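Long-range contacts in glucose-6-phosphate 1-dehydrogenase (Mycobacterium avium, PDB 4LGV), which probably catalyses the NADP-dependent oxidation of glucose 6-phosphate to 6-phosphogluconolactone, the first step of the pentose phosphate pathway: residues Y242-V248 against S313-V319; V252-L257 against T440-V444; M229-I235 against K341-V347. All blocks are in the same frame, centred on the assembly; numbering follows the deposited sequence.

Overall arrangement
Following the chain, strand 222-230 runs out into the first segment of contact 3, helix 239-243 and the start of helix 246-264 supply that of contact 1, and further along the same helix comes that of contact 2. The chain then returns: 313-319 closes contact 1, and 341-347 closes contact 3, so that contact 1 is nested inside the loop of contact 3. Contact 2 closes last, at 440-444, and crosses both. Contacts 1 and 3 touch through the bond from Lys341 N to Thr317 O at the ends of the neighbouring strands 318-323 and 335-340 of the mixed sheet, while contact 2 ties helix 246-264 to helix 434-449.

Contact 1 (Y242-V248 against S313-V319); sequences YDAVGAV and STTETYV
Asp243 meets two hydroxyls across this contact. Ser313 OG bonds to Asp243 OD1 at 2.5 Å on the syn lone pair, and Thr315 OG1 donates to the backbone Asp243 O at 2.6 Å, tilted from the carbonyl plane. The Thr315 methyl, CG2, turns instead to Gly246 CA. The carboxylate of Asp243 has further partners, with Tyr303 OH bonded to OD1 and Ala310 N weakly to OD2.

A second polar group is Glu316, which meets the start of helix 246-264 with both backbone and side chain. Ala247 N donates to Glu316 O at 3.1 Å from above the carbonyl plane, and Val248 N to Glu316 OE2 at 3.0 Å on the anti side. Glu316 CG sits between its own N and carbonyl carbon (chi1 79°), and a bend at chi2 (-75°) turns the carboxylate to the N-terminal end of helix 246-264. A water bridges OE2 to Val245 O, and OE1 forms a salt bridge with Arg297, so amide, water and guanidinium partners probably stabilise the buried negative charge. Gly246, with positive phi (88°), brings its CA to 3.5 Å from Glu316 O in a CA-H...O contact.

Apolar contacts fill in beside these bonds. Val319 splits its two methyls: CG2 lies 3.6 Å from Ala247 CB, and CG1 lies 3.5 Å from Val248 CG2. The Tyr242 and Thr317 side chains cross at about a right angle, Tyr242 CE1 lying 4.1 Å from Thr317 CG2.

Two local motifs shape the approach to strand 318-323. Ser313 OG accepts from Thr315 N in an ST turn, and Thr317 and Tyr318 together face Gly298 of strand 295-300 in a classic beta bulge.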
loop_
_atom_site.group_PDB
_atom_site.type_symbol
_atom_site.label_atom_id
_atom_site.label_comp_id
_atom_site.label_asym_id
_atom_site.label_seq_id
_atom_site.Cartn_x
_atom_site.Cartn_y
_atom_site.Cartn_z
ATOM N N TYR A 242 1.098 -48.167 -3.363
ATOM C CA TYR A 242 1.698 -46.948 -3.907
ATOM C C TYR A 242 1.687 -46.916 -5.445
ATOM O O TYR A 242 1.368 -45.876 -6.054
ATOM C CB TYR A 242 3.113 -46.733 -3.399
ATOM C CG TYR A 242 3.604 -45.351 -3.709
ATOM C CD1 TYR A 242 4.249 -45.081 -4.904
ATOM C CD2 TYR A 242 3.362 -44.287 -2.840
ATOM C CE1 TYR A 242 4.669 -43.793 -5.226
ATOM C CE2 TYR A 242 3.770 -42.986 -3.150
ATOM C CZ TYR A 242 4.426 -42.739 -4.336
ATOM O OH TYR A 242 4.882 -41.492 -4.657
ATOM N N ASP A 243 1.961 -48.058 -6.075
ATOM C CA ASP A 243 2.058 -48.117 -7.550
ATOM C C ASP A 243 0.755 -47.769 -8.263
ATOM O O ASP A 243 0.773 -47.419 -9.449
ATOM C CB ASP A 243 2.517 -49.492 -8.017
ATOM C CG ASP A 243 3.119 -49.475 -9.418
ATOM O OD1 ASP A 243 3.800 -48.470 -9.774
ATOM O OD2 ASP A 243 2.972 -50.494 -10.135
ATOM N N ALA A 244 -0.366 -47.915 -7.557
ATOM C CA ALA A 244 -1.683 -47.530 -8.086
ATOM C C ALA A 244 -2.063 -46.062 -7.735
ATOM O O ALA A 244 -3.092 -45.579 -8.171
ATOM C CB ALA A 244 -2.744 -48.472 -7.520
ATOM N N VAL A 245 -1.251 -45.398 -6.915
ATOM C CA VAL A 245 -1.573 -44.068 -6.397
ATOM C C VAL A 245 -0.662 -43.014 -7.022
ATOM O O VAL A 245 -1.125 -42.192 -7.831
ATOM C CB VAL A 245 -1.442 -44.088 -4.875
ATOM C CG1 VAL A 245 -1.607 -42.699 -4.309
ATOM C CG2 VAL A 245 -2.479 -45.042 -4.262
ATOM N N GLY A 246 0.631 -43.040 -6.678
ATOM C CA GLY A 246 1.583 -42.095 -7.242
ATOM C C GLY A 246 1.641 -40.812 -6.412
ATOM O O GLY A 246 0.717 -40.496 -5.677
ATOM N N ALA A 247 2.733 -40.062 -6.574
ATOM C CA ALA A 247 3.007 -38.866 -5.776
ATOM C C ALA A 247 1.921 -37.806 -5.873
ATOM O O ALA A 247 1.459 -37.283 -4.872
ATOM C CB ALA A 247 4.358 -38.289 -6.174
ATOM N N VAL A 248 1.457 -37.509 -7.069
ATOM C CA VAL A 248 0.361 -36.524 -7.216
ATOM C C VAL A 248 -0.836 -36.869 -6.322
ATOM O O VAL A 248 -1.294 -36.012 -5.520
ATOM C CB VAL A 248 -0.089 -36.357 -8.661
ATOM C CG1 VAL A 248 -1.304 -35.452 -8.765
ATOM C CG2 VAL A 248 1.033 -35.758 -9.465
ATOM N N SER A 313 6.302 -50.215 -14.608
ATOM C CA SER A 313 5.484 -49.122 -14.034
ATOM C C SER A 313 5.860 -47.746 -14.573
ATOM O O SER A 313 7.034 -47.416 -14.674
ATOM C CB SER A 313 5.644 -49.071 -12.514
ATOM O OG SER A 313 4.911 -47.989 -11.968
ATOM N N THR A 314 4.867 -46.932 -14.891
ATOM C CA THR A 314 5.118 -45.520 -15.197
ATOM C C THR A 314 4.577 -44.623 -14.079
ATOM O O THR A 314 4.356 -43.438 -14.301
ATOM C CB THR A 314 4.512 -45.099 -16.548
ATOM O OG1 THR A 314 3.120 -45.426 -16.551
ATOM C CG2 THR A 314 5.234 -45.821 -17.708
ATOM N N THR A 315 4.373 -45.188 -12.887
ATOM C CA THR A 315 3.913 -44.421 -11.712
ATOM C C THR A 315 5.034 -43.518 -11.197
ATOM O O THR A 315 6.203 -43.934 -11.114
ATOM C CB THR A 315 3.449 -45.356 -10.590
ATOM O OG1 THR A 315 2.369 -46.159 -11.073
ATOM C CG2 THR A 315 2.986 -44.577 -9.394
ATOM N N GLU A 316 4.678 -42.276 -10.864
ATOM C CA GLU A 316 5.682 -41.276 -10.440
ATOM C C GLU A 316 5.874 -41.368 -8.946
ATOM O O GLU A 316 4.932 -41.537 -8.190
ATOM C CB GLU A 316 5.271 -39.863 -10.881
ATOM C CG GLU A 316 4.189 -39.119 -10.031
ATOM C CD GLU A 316 2.761 -39.615 -10.228
ATOM O OE1 GLU A 316 2.543 -40.582 -10.998
ATOM O OE2 GLU A 316 1.843 -39.049 -9.583
ATOM N N THR A 317 7.127 -41.304 -8.520
ATOM C CA THR A 317 7.458 -41.139 -7.120
ATOM C C THR A 317 7.843 -39.696 -6.840
ATOM O O THR A 317 8.185 -39.378 -5.709
ATOM C CB THR A 317 8.660 -42.018 -6.726
ATOM O OG1 THR A 317 9.800 -41.637 -7.511
ATOM C CG2 THR A 317 8.354 -43.480 -6.929
ATOM N N TYR A 318 7.861 -38.854 -7.874
ATOM C CA TYR A 318 8.273 -37.438 -7.776
ATOM C C TYR A 318 7.454 -36.621 -8.743
ATOM O O TYR A 318 7.147 -37.103 -9.829
ATOM C CB TYR A 318 9.739 -37.257 -8.152
ATOM C CG TYR A 318 10.235 -35.817 -8.261
ATOM C CD1 TYR A 318 9.949 -35.042 -9.387
ATOM C CD2 TYR A 318 11.016 -35.251 -7.268
ATOM C CE1 TYR A 318 10.402 -33.740 -9.503
ATOM C CE2 TYR A 318 11.468 -33.935 -7.368
ATOM C CZ TYR A 318 11.150 -33.176 -8.484
ATOM O OH TYR A 318 11.603 -31.887 -8.639
ATOM N N VAL A 319 7.070 -35.401 -8.333
ATOM C CA VAL A 319 6.420 -34.441 -9.237
ATOM C C VAL A 319 6.897 -33.046 -8.987
ATOM O O VAL A 319 7.025 -32.642 -7.855
ATOM C CB VAL A 319 4.921 -34.223 -8.985
ATOM C CG1 VAL A 319 4.142 -34.287 -10.300
ATOM C CG2 VAL A 319 4.388 -35.209 -7.988
HETATM O O HOH W 1 -0.426 -39.844 -8.793
#

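Contact 2 (V252-L257 against T440-V444); sequences VQNHLL and TWRIV
Gln253 lies flat on the indole of Trp441, the amide and ring planes only 8° apart. Its CG is 3.5 Å from the centroid of the six-membered ring, almost straight above it, as a CH-pi contact. Farther out the amide carbon sits over the CE2-CZ2 side, and OE1 comes 3.5 Å from Trp441 CZ2. The bond from Gln253 NE2 to Thr440 OG1 at 2.9 Å, with the hydroxyl close to the amide plane, helps fix the amide's rotation. Ring and hydroxyl thus hold one group from two directions, the first by its face and the second by its N-H.

The bend in the Gln253 chain at chi2 (-89°) lays the amide along the indole and turns NE2 to Thr440 OG1. Thr440 OG1 also has the backbone oxygens of Ile437 and Ala436 in its own helix as hydrogen-bond partners, which must share its single proton, and a water donates to it weakly while bonding firmly to Asn254 OD1.

Through its methyl branch Thr440 also meets Leu257, which supplies the apolar half. Leu257 CD1 meets Thr440 CG2 at 3.8 Å, Val444 CG1 at 4.2 Å and, more loosely, Ile443 CG2 at 4.4 Å. Val252 CG1 also touches Val444 CG1. Within this helix Leu257 N bonds to Val252 O at 3.1 Å in a pi-type turn.

The two helical segments cross at 109°, their axes approaching to 9.4 Å. Helix 246-264 is wedged between helix 434-449 and the mixed sheet, Val252 and Leu256 resting on Leu337 of strand 335-340. Helix 273-284 adds Phe284 against Leu257 and Thr440, and Trp441 also packs on Leu169 and Ala172 of helix 169-180.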
loop_
_atom_site.group_PDB
_atom_site.type_symbol
_atom_site.label_atom_id
_atom_site.label_comp_id
_atom_site.label_asym_id
_atom_site.label_seq_id
_atom_site.Cartn_x
_atom_site.Cartn_y
_atom_site.Cartn_z
ATOM N N VAL A 252 -0.016 -34.364 -3.261
ATOM C CA VAL A 252 -0.349 -33.084 -3.874
ATOM C C VAL A 252 -1.828 -32.707 -3.751
ATOM O O VAL A 252 -2.155 -31.617 -3.254
ATOM C CB VAL A 252 0.098 -33.022 -5.347
ATOM C CG1 VAL A 252 -0.306 -31.697 -5.985
ATOM C CG2 VAL A 252 1.602 -33.158 -5.441
ATOM N N GLN A 253 -2.690 -33.608 -4.206
ATOM C CA GLN A 253 -4.124 -33.370 -4.316
ATOM C C GLN A 253 -4.742 -32.828 -3.038
ATOM O O GLN A 253 -5.552 -31.911 -3.075
ATOM C CB GLN A 253 -4.830 -34.664 -4.750
ATOM C CG GLN A 253 -6.359 -34.607 -4.795
ATOM C CD GLN A 253 -6.992 -34.973 -3.470
ATOM O OE1 GLN A 253 -6.608 -35.943 -2.848
ATOM N NE2 GLN A 253 -7.957 -34.174 -3.014
ATOM N N ASN A 254 -4.377 -33.398 -1.920
ATOM C CA ASN A 254 -4.955 -33.029 -0.621
ATOM C C ASN A 254 -3.924 -32.261 0.220
ATOM O O ASN A 254 -4.076 -31.074 0.443
ATOM C CB ASN A 254 -5.473 -34.280 0.110
ATOM C CG ASN A 254 -6.432 -33.957 1.222
ATOM O OD1 ASN A 254 -7.159 -32.992 1.143
ATOM N ND2 ASN A 254 -6.430 -34.759 2.274
ATOM N N HIS A 255 -2.859 -32.930 0.648
ATOM C CA HIS A 255 -1.903 -32.341 1.609
ATOM C C HIS A 255 -1.313 -31.006 1.173
ATOM O O HIS A 255 -1.493 -29.984 1.859
ATOM C CB HIS A 255 -0.785 -33.349 1.895
ATOM C CG HIS A 255 0.225 -32.900 2.909
ATOM N ND1 HIS A 255 -0.125 -32.310 4.097
ATOM C CD2 HIS A 255 1.583 -32.998 2.932
ATOM C CE1 HIS A 255 0.967 -32.027 4.794
ATOM N NE2 HIS A 255 2.016 -32.454 4.120
ATOM N N LEU A 256 -0.616 -30.996 0.042
ATOM C CA LEU A 256 0.144 -29.825 -0.327
ATOM C C LEU A 256 -0.751 -28.694 -0.790
ATOM O O LEU A 256 -0.472 -27.541 -0.502
ATOM C CB LEU A 256 1.212 -30.154 -1.367
ATOM C CG LEU A 256 2.355 -31.013 -0.897
ATOM C CD1 LEU A 256 3.412 -31.233 -1.982
ATOM C CD2 LEU A 256 3.032 -30.413 0.317
ATOM N N LEU A 257 -1.816 -29.011 -1.524
ATOM C CA LEU A 257 -2.780 -27.963 -1.891
ATOM C C LEU A 257 -3.484 -27.391 -0.668
ATOM O O LEU A 257 -3.768 -26.201 -0.607
ATOM C CB LEU A 257 -3.786 -28.493 -2.900
ATOM C CG LEU A 257 -3.220 -28.658 -4.323
ATOM C CD1 LEU A 257 -4.257 -29.269 -5.255
ATOM C CD2 LEU A 257 -2.793 -27.311 -4.866
ATOM N N THR A 440 -9.895 -29.608 -5.592
ATOM C CA THR A 440 -8.509 -30.063 -5.767
ATOM C C THR A 440 -8.405 -31.178 -6.784
ATOM O O THR A 440 -7.413 -31.253 -7.498
ATOM C CB THR A 440 -7.833 -30.474 -4.462
ATOM O OG1 THR A 440 -8.640 -31.420 -3.784
ATOM C CG2 THR A 440 -7.661 -29.232 -3.557
ATOM N N TRP A 441 -9.437 -32.024 -6.879
ATOM C CA TRP A 441 -9.476 -33.028 -7.953
ATOM C C TRP A 441 -9.594 -32.360 -9.327
ATOM O O TRP A 441 -8.887 -32.746 -10.247
ATOM C CB TRP A 441 -10.614 -34.050 -7.758
ATOM C CG TRP A 441 -10.276 -35.142 -6.719
ATOM C CD1 TRP A 441 -10.920 -35.368 -5.536
ATOM C CD2 TRP A 441 -9.202 -36.060 -6.775
ATOM N NE1 TRP A 441 -10.321 -36.380 -4.851
ATOM C CE2 TRP A 441 -9.244 -36.818 -5.577
ATOM C CE3 TRP A 441 -8.173 -36.302 -7.697
ATOM C CZ2 TRP A 441 -8.321 -37.827 -5.293
ATOM C CZ3 TRP A 441 -7.258 -37.311 -7.421
ATOM C CH2 TRP A 441 -7.344 -38.065 -6.229
ATOM N N ARG A 442 -10.432 -31.323 -9.444
ATOM C CA ARG A 442 -10.511 -30.578 -10.706
ATOM C C ARG A 442 -9.136 -30.030 -11.076
ATOM O O ARG A 442 -8.702 -30.151 -12.215
ATOM C CB ARG A 442 -11.490 -29.415 -10.575
ATOM C CG ARG A 442 -11.452 -28.443 -11.757
ATOM C CD ARG A 442 -12.292 -27.201 -11.547
ATOM N NE ARG A 442 -11.839 -26.358 -10.432
ATOM C CZ ARG A 442 -10.770 -25.559 -10.434
ATOM N NH1 ARG A 442 -9.976 -25.463 -11.477
ATOM N NH2 ARG A 442 -10.495 -24.818 -9.374
ATOM N N ILE A 443 -8.440 -29.458 -10.093
ATOM C CA ILE A 443 -7.140 -28.857 -10.333
ATOM C C ILE A 443 -6.127 -29.854 -10.878
ATOM O O ILE A 443 -5.454 -29.559 -11.861
ATOM C CB ILE A 443 -6.609 -28.166 -9.065
ATOM C CG1 ILE A 443 -7.457 -26.940 -8.782
ATOM C CG2 ILE A 443 -5.179 -27.718 -9.229
ATOM C CD1 ILE A 443 -7.328 -26.417 -7.383
ATOM N N VAL A 444 -6.050 -31.041 -10.287
ATOM C CA VAL A 444 -4.999 -32.028 -10.666
ATOM C C VAL A 444 -5.394 -32.929 -11.838
ATOM O O VAL A 444 -4.548 -33.562 -12.447
ATOM C CB VAL A 444 -4.539 -32.917 -9.484
ATOM C CG1 VAL A 444 -4.035 -32.075 -8.325
ATOM C CG2 VAL A 444 -5.639 -33.867 -9.005
HETATM O O HOH W 2 -8.384 -31.006 -0.364
#

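Contact 3 (M229-I235 against K341-V347); sequences MAEDFGI and KALPHKV
An antiparallel, hydrogen-bonded strand pair, Ala230 with Val347, joins the end of strand 222-230 to the start of strand 347-354 inside the mixed sheet, and continues as a loop-to-loop contact. Ala230 N donates almost straight to Val347 O at 2.8 Å, and Val347 N returns a bond to Ala230 O at 3.0 Å.

Beyond this pair the segments stay together without regular strand structure. Leu343 N bonds to Glu231 O at 2.9 Å, and Ala342 N to Phe233 O at 2.8 Å from well above the carbonyl plane. Close CA-H...O contacts add to the fit, with Asp232 CA 3.1 Å from Leu343 O and Lys346 CA 3.3 Å from Ala230 O. Leu343 CD1 packs on the methyl of Ala230 at 3.8 Å.

The main side-chain link is a salt bridge. Glu231 and Lys341 run side by side in the same direction, and NZ of Lys341 meets OE1 of Glu231 at 2.8 Å on the syn side, somewhat out of the carboxylate plane. A bend at chi2 (-73°) takes the lysine alongside its partner. The Phe233 ring closes over Glu231 CB.

Around this loop, Met229 packs on Val251, His255 and Leu256 of helix 246-264, while Lys341 and Ile235 lie against Tyr242 of helix 239-243. Tyr300 of strand 295-300 backs Lys341 and Ala342.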
loop_
_atom_site.group_PDB
_atom_site.type_symbol
_atom_site.label_atom_id
_atom_site.label_comp_id
_atom_site.label_asym_id
_atom_site.label_seq_id
_atom_site.Cartn_x
_atom_site.Cartn_y
_atom_site.Cartn_z
ATOM N N MET A 229 8.211 -30.598 -0.833
ATOM C CA MET A 229 7.999 -31.698 0.077
ATOM C C MET A 229 8.947 -32.845 -0.265
ATOM O O MET A 229 8.758 -33.548 -1.250
ATOM C CB MET A 229 6.589 -32.230 0.014
ATOM C CG MET A 229 6.548 -33.510 0.845
ATOM S SD MET A 229 4.909 -34.117 1.012
ATOM C CE MET A 229 5.255 -35.444 2.147
ATOM N N ALA A 230 9.943 -33.054 0.584
ATOM C CA ALA A 230 10.951 -34.080 0.354
ATOM C C ALA A 230 10.921 -35.146 1.437
ATOM O O ALA A 230 10.802 -34.843 2.640
ATOM C CB ALA A 230 12.316 -33.439 0.283
ATOM N N GLU A 231 10.984 -36.394 1.019
ATOM C CA GLU A 231 11.175 -37.512 1.963
ATOM C C GLU A 231 12.467 -38.247 1.554
ATOM O O GLU A 231 12.674 -38.506 0.389
ATOM C CB GLU A 231 9.954 -38.446 1.937
ATOM C CG GLU A 231 8.689 -37.786 2.464
ATOM C CD GLU A 231 7.446 -38.635 2.317
ATOM O OE1 GLU A 231 7.192 -39.162 1.221
ATOM O OE2 GLU A 231 6.738 -38.819 3.304
ATOM N N ASP A 232 13.313 -38.547 2.526
ATOM C CA ASP A 232 14.617 -39.166 2.277
ATOM C C ASP A 232 14.529 -40.672 2.391
ATOM O O ASP A 232 15.421 -41.304 2.928
ATOM C CB ASP A 232 15.709 -38.609 3.222
ATOM C CG ASP A 232 15.386 -38.778 4.722
ATOM O OD1 ASP A 232 14.254 -39.139 5.093
ATOM O OD2 ASP A 232 16.292 -38.546 5.545
ATOM N N PHE A 233 13.414 -41.239 1.943
ATOM C CA PHE A 233 13.211 -42.689 1.969
ATOM C C PHE A 233 12.325 -43.051 0.777
ATOM O O PHE A 233 11.644 -42.189 0.197
ATOM C CB PHE A 233 12.598 -43.176 3.293
ATOM C CG PHE A 233 11.422 -42.341 3.784
ATOM C CD1 PHE A 233 10.132 -42.592 3.329
ATOM C CD2 PHE A 233 11.614 -41.294 4.691
ATOM C CE1 PHE A 233 9.054 -41.847 3.761
ATOM C CE2 PHE A 233 10.545 -40.537 5.126
ATOM C CZ PHE A 233 9.253 -40.806 4.667
ATOM N N GLY A 234 12.405 -44.315 0.386
ATOM C CA GLY A 234 11.620 -44.851 -0.701
ATOM C C GLY A 234 10.355 -45.470 -0.137
ATOM O O GLY A 234 9.897 -45.112 0.930
ATOM N N ILE A 235 9.777 -46.384 -0.886
ATOM C CA ILE A 235 8.586 -47.117 -0.477
ATOM C C ILE A 235 9.016 -48.393 0.265
ATOM O O ILE A 235 9.502 -49.345 -0.345
ATOM C CB ILE A 235 7.747 -47.440 -1.729
ATOM C CG1 ILE A 235 7.249 -46.129 -2.335
ATOM C CG2 ILE A 235 6.511 -48.231 -1.401
ATOM C CD1 ILE A 235 8.063 -45.685 -3.510
ATOM N N LYS A 341 9.762 -38.967 -3.308
ATOM C CA LYS A 341 10.430 -40.007 -2.519
ATOM C C LYS A 341 11.911 -40.079 -2.852
ATOM O O LYS A 341 12.337 -39.730 -3.951
ATOM C CB LYS A 341 9.814 -41.375 -2.821
ATOM C CG LYS A 341 8.326 -41.450 -2.530
ATOM C CD LYS A 341 8.049 -41.494 -1.026
ATOM C CE LYS A 341 6.582 -41.734 -0.775
ATOM N NZ LYS A 341 6.261 -41.693 0.660
ATOM N N ALA A 342 12.681 -40.548 -1.886
ATOM C CA ALA A 342 14.112 -40.775 -2.056
ATOM C C ALA A 342 14.839 -39.487 -2.470
ATOM O O ALA A 342 15.696 -39.487 -3.368
ATOM C CB ALA A 342 14.367 -41.900 -3.060
ATOM N N LEU A 343 14.513 -38.397 -1.791
ATOM C CA LEU A 343 15.217 -37.137 -1.989
ATOM C C LEU A 343 16.246 -37.016 -0.869
ATOM O O LEU A 343 16.251 -37.841 0.041
ATOM C CB LEU A 343 14.199 -35.987 -2.013
ATOM C CG LEU A 343 13.267 -35.998 -3.225
ATOM C CD1 LEU A 343 12.495 -34.686 -3.348
ATOM C CD2 LEU A 343 13.986 -36.267 -4.547
ATOM N N PRO A 344 17.081 -35.965 -0.888
ATOM C CA PRO A 344 18.179 -35.931 0.071
ATOM C C PRO A 344 17.819 -35.732 1.531
ATOM O O PRO A 344 18.618 -36.083 2.402
ATOM C CB PRO A 344 19.029 -34.748 -0.399
ATOM C CG PRO A 344 18.668 -34.570 -1.827
ATOM C CD PRO A 344 17.195 -34.882 -1.872
ATOM N N HIS A 345 16.670 -35.130 1.807
ATOM C CA HIS A 345 16.278 -34.837 3.182
ATOM C C HIS A 345 14.792 -35.033 3.414
ATOM O O HIS A 345 14.017 -35.137 2.471
ATOM C CB HIS A 345 16.619 -33.397 3.526
ATOM C CG HIS A 345 18.044 -33.029 3.255
ATOM N ND1 HIS A 345 19.097 -33.493 4.018
ATOM C CD2 HIS A 345 18.586 -32.220 2.312
ATOM C CE1 HIS A 345 20.228 -32.992 3.551
ATOM N NE2 HIS A 345 19.944 -32.211 2.521
ATOM N N LYS A 346 14.408 -35.071 4.692
ATOM C CA LYS A 346 13.007 -35.048 5.074
ATOM C C LYS A 346 12.605 -33.632 5.483
ATOM O O LYS A 346 12.966 -33.181 6.561
ATOM C CB LYS A 346 12.743 -36.023 6.220
ATOM C CG LYS A 346 11.285 -36.118 6.601
ATOM C CD LYS A 346 11.118 -36.899 7.887
ATOM C CE LYS A 346 9.692 -36.839 8.389
ATOM N NZ LYS A 346 9.439 -37.904 9.394
ATOM N N VAL A 347 11.881 -32.927 4.614
ATOM C CA VAL A 347 11.492 -31.529 4.907
ATOM C C VAL A 347 10.378 -31.107 4.007
ATOM O O VAL A 347 10.343 -31.472 2.835
ATOM C CB VAL A 347 12.703 -30.567 4.764
ATOM C CG1 VAL A 347 13.282 -30.613 3.350
ATOM C CG2 VAL A 347 12.349 -29.173 5.160
HETATM O O HOH W 3 16.476 -35.297 6.709
#